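Local coordinates for nucleoside phosphorylase, putative (Trypanosoma brucei, PDB 3BJE), which acts as a homodimeric uridine phosphorylase, splitting uridine with phosphate into uracil and alpha-D-ribose 1-phosphate, at the interface of chains A and B. Numbering follows the deposited sequence. Chains: chain A/B, Nucleoside phosphorylase, putative.

Contact 1: the interface of chains A and B. Residues chain A 264-266; chain B 175-178.
A:Thr266 meets the 3-10 helix B:173-177 at the homodimer interface, where a loop of chain A runs along the end of that helix. Hydrogen bonds to and from backbone atoms carry the contact. The hydroxyl OG1 of A:Thr266 donates to the carbonyl O of B:Leu175 at 2.6 Å, tilted 24° from the carbonyl plane. The same OG1 accepts the backbone N-H of B:Ser178 at 2.9 Å. This side-chain oxygen therefore spans the helix end and uses both its donor and its acceptor capacity. It gets there because OG1 stands anti to its own carbonyl carbon (chi1 -52°), which leaves the methyl CG2 anti to the backbone N.

The backbone of A:Thr266 adds a third bond. Its N donates to O of B:Tyr176 at 3.0 Å. The side chain of B:Ser178 donates as well. Its hydroxyl OG reaches the carbonyl O of A:His264 at 2.7 Å, coming from above the carbonyl plane.

Apolar contact is slight. CB of A:Thr266 lies 3.9 Å from CA of B:Tyr176. The side chains of A:Leu265 and B:Tyr177 run side by side and point the same way. They meet loosely, with methyl CD2 of A:Leu265 over the face of the B:Tyr177 ring near its rim, 4.2 Å from CE1. A van der Waals contact with a polar atom completes the patch: the same methyl CD2 of A:Leu265 lies 3.8 Å from the carbonyl O of B:Tyr176.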
# COMPACT_ATOMS: atom_id res chain seq x y z
N HIS A 264 16.01 -8.09 -13.10
CA HIS A 264 15.85 -6.64 -13.05
C HIS A 264 15.86 -6.04 -11.64
O HIS A 264 15.62 -4.83 -11.47
CB HIS A 264 14.52 -6.25 -13.71
CG HIS A 264 14.40 -6.73 -15.12
ND1 HIS A 264 15.14 -6.19 -16.14
CD2 HIS A 264 13.59 -7.66 -15.68
CE1 HIS A 264 14.81 -6.79 -17.28
NE2 HIS A 264 13.87 -7.68 -17.02
N LEU A 265 16.12 -6.86 -10.63
CA LEU A 265 16.10 -6.37 -9.28
C LEU A 265 17.23 -5.40 -8.98
O LEU A 265 18.37 -5.63 -9.40
CB LEU A 265 16.23 -7.53 -8.29
CG LEU A 265 15.06 -8.51 -8.27
CD1 LEU A 265 15.25 -9.51 -7.13
CD2 LEU A 265 13.73 -7.75 -8.15
N THR A 266 16.92 -4.34 -8.25
CA THR A 266 17.91 -3.37 -7.80
C THR A 266 18.72 -3.88 -6.61
O THR A 266 19.93 -3.58 -6.49
CB THR A 266 17.21 -2.06 -7.41
OG1 THR A 266 16.39 -1.66 -8.50
CG2 THR A 266 18.19 -0.90 -7.11
N LEU B 175 11.37 1.38 -8.11
CA LEU B 175 12.81 1.60 -7.97
C LEU B 175 13.53 0.33 -7.61
O LEU B 175 14.74 0.26 -7.79
CB LEU B 175 13.15 2.69 -6.96
CG LEU B 175 12.75 4.13 -7.29
CD1 LEU B 175 13.42 5.11 -6.34
CD2 LEU B 175 13.03 4.52 -8.74
N TYR B 176 12.79 -0.63 -7.06
CA TYR B 176 13.34 -1.95 -6.70
C TYR B 176 13.46 -2.89 -7.91
O TYR B 176 13.99 -4.01 -7.80
CB TYR B 176 12.56 -2.54 -5.52
CG TYR B 176 12.90 -1.75 -4.29
CD1 TYR B 176 14.05 -2.02 -3.58
CD2 TYR B 176 12.16 -0.63 -3.93
CE1 TYR B 176 14.42 -1.25 -2.50
CE2 TYR B 176 12.53 0.16 -2.85
CZ TYR B 176 13.68 -0.15 -2.14
OH TYR B 176 14.08 0.62 -1.09
N TYR B 177 12.97 -2.42 -9.06
CA TYR B 177 12.97 -3.14 -10.33
C TYR B 177 13.73 -2.31 -11.37
O TYR B 177 13.34 -2.25 -12.54
CB TYR B 177 11.55 -3.42 -10.78
CG TYR B 177 10.80 -4.36 -9.87
CD1 TYR B 177 10.61 -5.69 -10.22
CD2 TYR B 177 10.27 -3.92 -8.64
CE1 TYR B 177 9.92 -6.57 -9.38
CE2 TYR B 177 9.60 -4.80 -7.80
CZ TYR B 177 9.42 -6.13 -8.17
OH TYR B 177 8.73 -7.06 -7.40
N SER B 178 14.83 -1.68 -10.93
CA SER B 178 15.70 -0.87 -11.79
C SER B 178 15.06 0.35 -12.50
O SER B 178 15.61 0.85 -13.47
CB SER B 178 16.40 -1.75 -12.83
OG SER B 178 17.17 -2.74 -12.18

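Contact 2: the interface of chains A and B. Residues chain A 112, 121-123, 126; chain B 260.
B:Arg260 bends at its second torsion (chi2 -72°) and then runs out extended, which carries its guanidinium tip to tip against the carboxylate of A:Asp126. A:Arg123 is extended from CG to NE and slides past B:Arg260 in the opposite direction.

The two tips form an end-on salt bridge, their planes 18° apart. NH2 of B:Arg260 donates to OD2 of A:Asp126 at 2.8 Å, nearly straight and on the syn lone pair. NH1 of B:Arg260 donates to OD1 of A:Asp126 at 3.0 Å on its syn side, somewhat out of the carboxylate plane. NH2 of B:Arg260 also donates, in the guanidinium plane, to the carbonyl O of A:Arg121 at 3.1 Å. A water at the same edge joins NE and NH2 of B:Arg260 to OE1 of A:Glu112 and to O of A:Arg121.

CD of A:Arg123 covers one face of this guanidinium over its centre, 3.7 Å from CZ of B:Arg260. The two guanidinium groups, probably both charged, lie 17° from parallel, offset. The charge of A:Arg123 is probably balanced by A:Glu112, which it holds side-on, with NE to OE1 at 2.9 Å and NH2 to OE2 at 2.8 Å. The backbone N of A:Arg123 donates to OD2 of A:Asp126 from above the carboxylate plane, which helps to place that acid.

The site joins the 3-10 helix B:259-264 to the end of helix A:97-112 and the loop that follows strand A:119-120, at the dimer interface.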
# COMPACT_ATOMS: atom_id res chain seq x y z
N GLU A 112 -7.91 15.42 16.64
CA GLU A 112 -7.51 16.83 16.80
C GLU A 112 -8.31 17.84 15.97
O GLU A 112 -8.14 19.06 16.15
CB GLU A 112 -6.02 16.99 16.57
CG GLU A 112 -5.18 16.25 17.58
CD GLU A 112 -3.71 16.60 17.50
OE1 GLU A 112 -3.38 17.81 17.59
OE2 GLU A 112 -2.88 15.67 17.39
N ARG A 121 -7.72 21.50 17.34
CA ARG A 121 -7.50 21.71 18.76
C ARG A 121 -6.16 22.36 19.00
O ARG A 121 -5.21 22.14 18.26
CB ARG A 121 -7.55 20.35 19.47
CG ARG A 121 -8.92 19.66 19.40
CD ARG A 121 -8.93 18.34 20.15
NE ARG A 121 -10.16 17.61 19.85
CZ ARG A 121 -11.36 17.90 20.34
NH1 ARG A 121 -11.53 18.89 21.21
NH2 ARG A 121 -12.41 17.18 19.97
N HIS A 122 -6.07 23.17 20.06
CA HIS A 122 -4.82 23.82 20.41
C HIS A 122 -3.89 22.81 21.03
O HIS A 122 -4.34 21.84 21.66
CB HIS A 122 -5.01 24.94 21.45
CG HIS A 122 -6.01 25.98 21.06
ND1 HIS A 122 -5.87 26.74 19.92
CD2 HIS A 122 -7.15 26.39 21.66
CE1 HIS A 122 -6.90 27.57 19.83
NE2 HIS A 122 -7.68 27.39 20.88
N ARG A 123 -2.60 23.07 20.88
CA ARG A 123 -1.56 22.36 21.61
C ARG A 123 -0.74 23.38 22.37
O ARG A 123 -0.66 24.55 21.99
CB ARG A 123 -0.66 21.62 20.65
CG ARG A 123 -1.30 20.45 19.96
CD ARG A 123 -0.25 19.79 19.14
NE ARG A 123 -0.69 18.57 18.47
CZ ARG A 123 0.16 17.73 17.89
NH1 ARG A 123 1.47 17.95 17.97
NH2 ARG A 123 -0.28 16.65 17.29
N ASP A 126 1.31 26.73 21.02
CA ASP A 126 0.70 27.45 19.90
C ASP A 126 0.70 28.94 20.17
O ASP A 126 0.29 29.38 21.24
CB ASP A 126 -0.74 26.98 19.66
CG ASP A 126 -0.81 25.60 19.05
OD1 ASP A 126 0.24 25.05 18.67
OD2 ASP A 126 -1.93 25.07 18.96
N ARG B 260 -1.55 19.08 11.68
CA ARG B 260 -0.19 19.32 12.11
C ARG B 260 0.84 18.78 11.13
O ARG B 260 2.04 18.98 11.32
CB ARG B 260 0.04 18.70 13.49
CG ARG B 260 -0.86 19.24 14.58
CD ARG B 260 -0.49 20.66 15.00
NE ARG B 260 -1.51 21.23 15.86
CZ ARG B 260 -1.32 22.31 16.63
NH1 ARG B 260 -0.16 22.94 16.63
NH2 ARG B 260 -2.31 22.75 17.39
O HOH W 1 -4.23 20.26 16.55

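Contact 3: the interface of chains A and B. Residues chain A 108, 112, 301, 304-305; chain B 258-261.
The ring of B:Phe261 takes A:Leu305 over one face, with methyl CD2 3.7 Å from the ring centroid in a CH-pi contact. CD1 of A:Leu305 lies on the same face, 3.5 Å from CZ of B:Phe261. CD2 of A:Leu301 comes from the opposite side, off the rim, 3.9 Å from CE1 of B:Phe261. The sulfur SD of A:Met304 lies at the ring edge, 3.7 Å from CD1 of B:Phe261. Methyl CD2 of A:Leu305 also covers a face of the A:His108 imidazole, over its centre. One leucine branch thus packs on a ring from each chain. At the edge of the imidazole lie the backbone N of B:Arg260 and, from its own chain, OE2 of A:Glu112.

The hydrogen bond across comes at that edge. N of B:Arg260 donates to NE2 of A:His108 at 3.0 Å, nearly straight at 172°. CG of A:His108 is anti to the backbone N (chi1 -177°), which sends the ring out from its helix to accept this bond. CE1 of A:His108 also packs on CG of B:Arg260 at 3.6 Å.

The site lies in the dimer interface, where the start of the 3-10 helix B:259-264 packs against helices A:97-112 and A:295-305.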
# COMPACT_ATOMS: atom_id res chain seq x y z
N HIS A 108 -5.44 11.36 13.10
CA HIS A 108 -5.09 12.75 13.45
C HIS A 108 -6.28 13.68 13.41
O HIS A 108 -6.53 14.40 14.38
CB HIS A 108 -3.95 13.25 12.57
CG HIS A 108 -3.48 14.63 12.90
ND1 HIS A 108 -3.22 15.02 14.19
CD2 HIS A 108 -3.24 15.70 12.11
CE1 HIS A 108 -2.84 16.29 14.18
NE2 HIS A 108 -2.85 16.73 12.94
N GLU A 112 -7.91 15.42 16.64
CA GLU A 112 -7.51 16.83 16.80
C GLU A 112 -8.31 17.84 15.97
O GLU A 112 -8.14 19.06 16.15
CB GLU A 112 -6.02 16.99 16.57
CG GLU A 112 -5.18 16.25 17.58
CD GLU A 112 -3.71 16.60 17.50
OE1 GLU A 112 -3.38 17.81 17.59
OE2 GLU A 112 -2.88 15.67 17.39
N LEU A 301 5.64 9.04 11.00
CA LEU A 301 4.48 9.92 10.99
C LEU A 301 3.93 10.10 12.42
O LEU A 301 3.54 11.21 12.78
CB LEU A 301 3.42 9.36 10.07
CG LEU A 301 3.81 9.33 8.57
CD1 LEU A 301 2.71 8.68 7.74
CD2 LEU A 301 4.04 10.73 8.03
N MET A 304 6.24 12.46 14.20
CA MET A 304 6.00 13.80 13.67
C MET A 304 4.81 14.48 14.37
O MET A 304 4.86 15.68 14.64
CB MET A 304 5.80 13.76 12.15
CG MET A 304 5.41 15.09 11.52
SD MET A 304 5.65 15.02 9.75
CE MET A 304 7.41 15.34 9.70
N LEU A 305 3.76 13.69 14.65
CA LEU A 305 2.56 14.20 15.34
C LEU A 305 2.71 14.28 16.86
O LEU A 305 1.85 14.85 17.53
CB LEU A 305 1.34 13.35 15.03
CG LEU A 305 0.88 13.34 13.60
CD1 LEU A 305 -0.29 12.37 13.46
CD2 LEU A 305 0.50 14.75 13.17
N VAL B 258 -3.22 18.63 5.94
CA VAL B 258 -3.98 18.08 7.07
C VAL B 258 -3.34 18.42 8.41
O VAL B 258 -2.26 17.96 8.72
CB VAL B 258 -4.14 16.54 6.97
CG1 VAL B 258 -5.02 16.02 8.10
CG2 VAL B 258 -4.73 16.15 5.59
N GLY B 259 -4.01 19.28 9.18
CA GLY B 259 -3.61 19.56 10.55
C GLY B 259 -2.13 19.82 10.74
O GLY B 259 -1.53 20.66 10.06
N ARG B 260 -1.55 19.08 11.68
CA ARG B 260 -0.19 19.32 12.11
C ARG B 260 0.84 18.78 11.13
O ARG B 260 2.04 18.98 11.32
CB ARG B 260 0.04 18.70 13.49
CG ARG B 260 -0.86 19.24 14.58
CD ARG B 260 -0.49 20.66 15.00
NE ARG B 260 -1.51 21.23 15.86
CZ ARG B 260 -1.32 22.31 16.63
NH1 ARG B 260 -0.16 22.94 16.63
NH2 ARG B 260 -2.31 22.75 17.39
N PHE B 261 0.38 18.10 10.08
CA PHE B 261 1.29 17.64 9.02
C PHE B 261 1.61 18.72 7.99
O PHE B 261 2.66 18.68 7.33
CB PHE B 261 0.68 16.46 8.25
CG PHE B 261 0.74 15.14 8.95
CD1 PHE B 261 1.93 14.65 9.45
CD2 PHE B 261 -0.39 14.34 9.03
CE1 PHE B 261 1.98 13.41 10.05
CE2 PHE B 261 -0.34 13.11 9.62
CZ PHE B 261 0.85 12.64 10.14
O HOH W 2 -4.23 20.26 16.55

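Contacts 2 and 3 are neighbours, their C-alpha centres about 9 Å apart, and they share A:Glu112 and B:Arg260. The arginine's backbone N and the start of its side chain serve contact 3, and its guanidinium serves contact 2, so one short helix of chain B is held at both. Contact 1 lies about 42 Å from contact 2 and about 33 Å from contact 3. It uses the far end of the same 3-10 helix 259-264, but in chain A. Two-fold symmetry repeats every contact with the chains exchanged. Each subunit therefore offers this segment to its partner, and the contacts secure the homodimer at widely separated points.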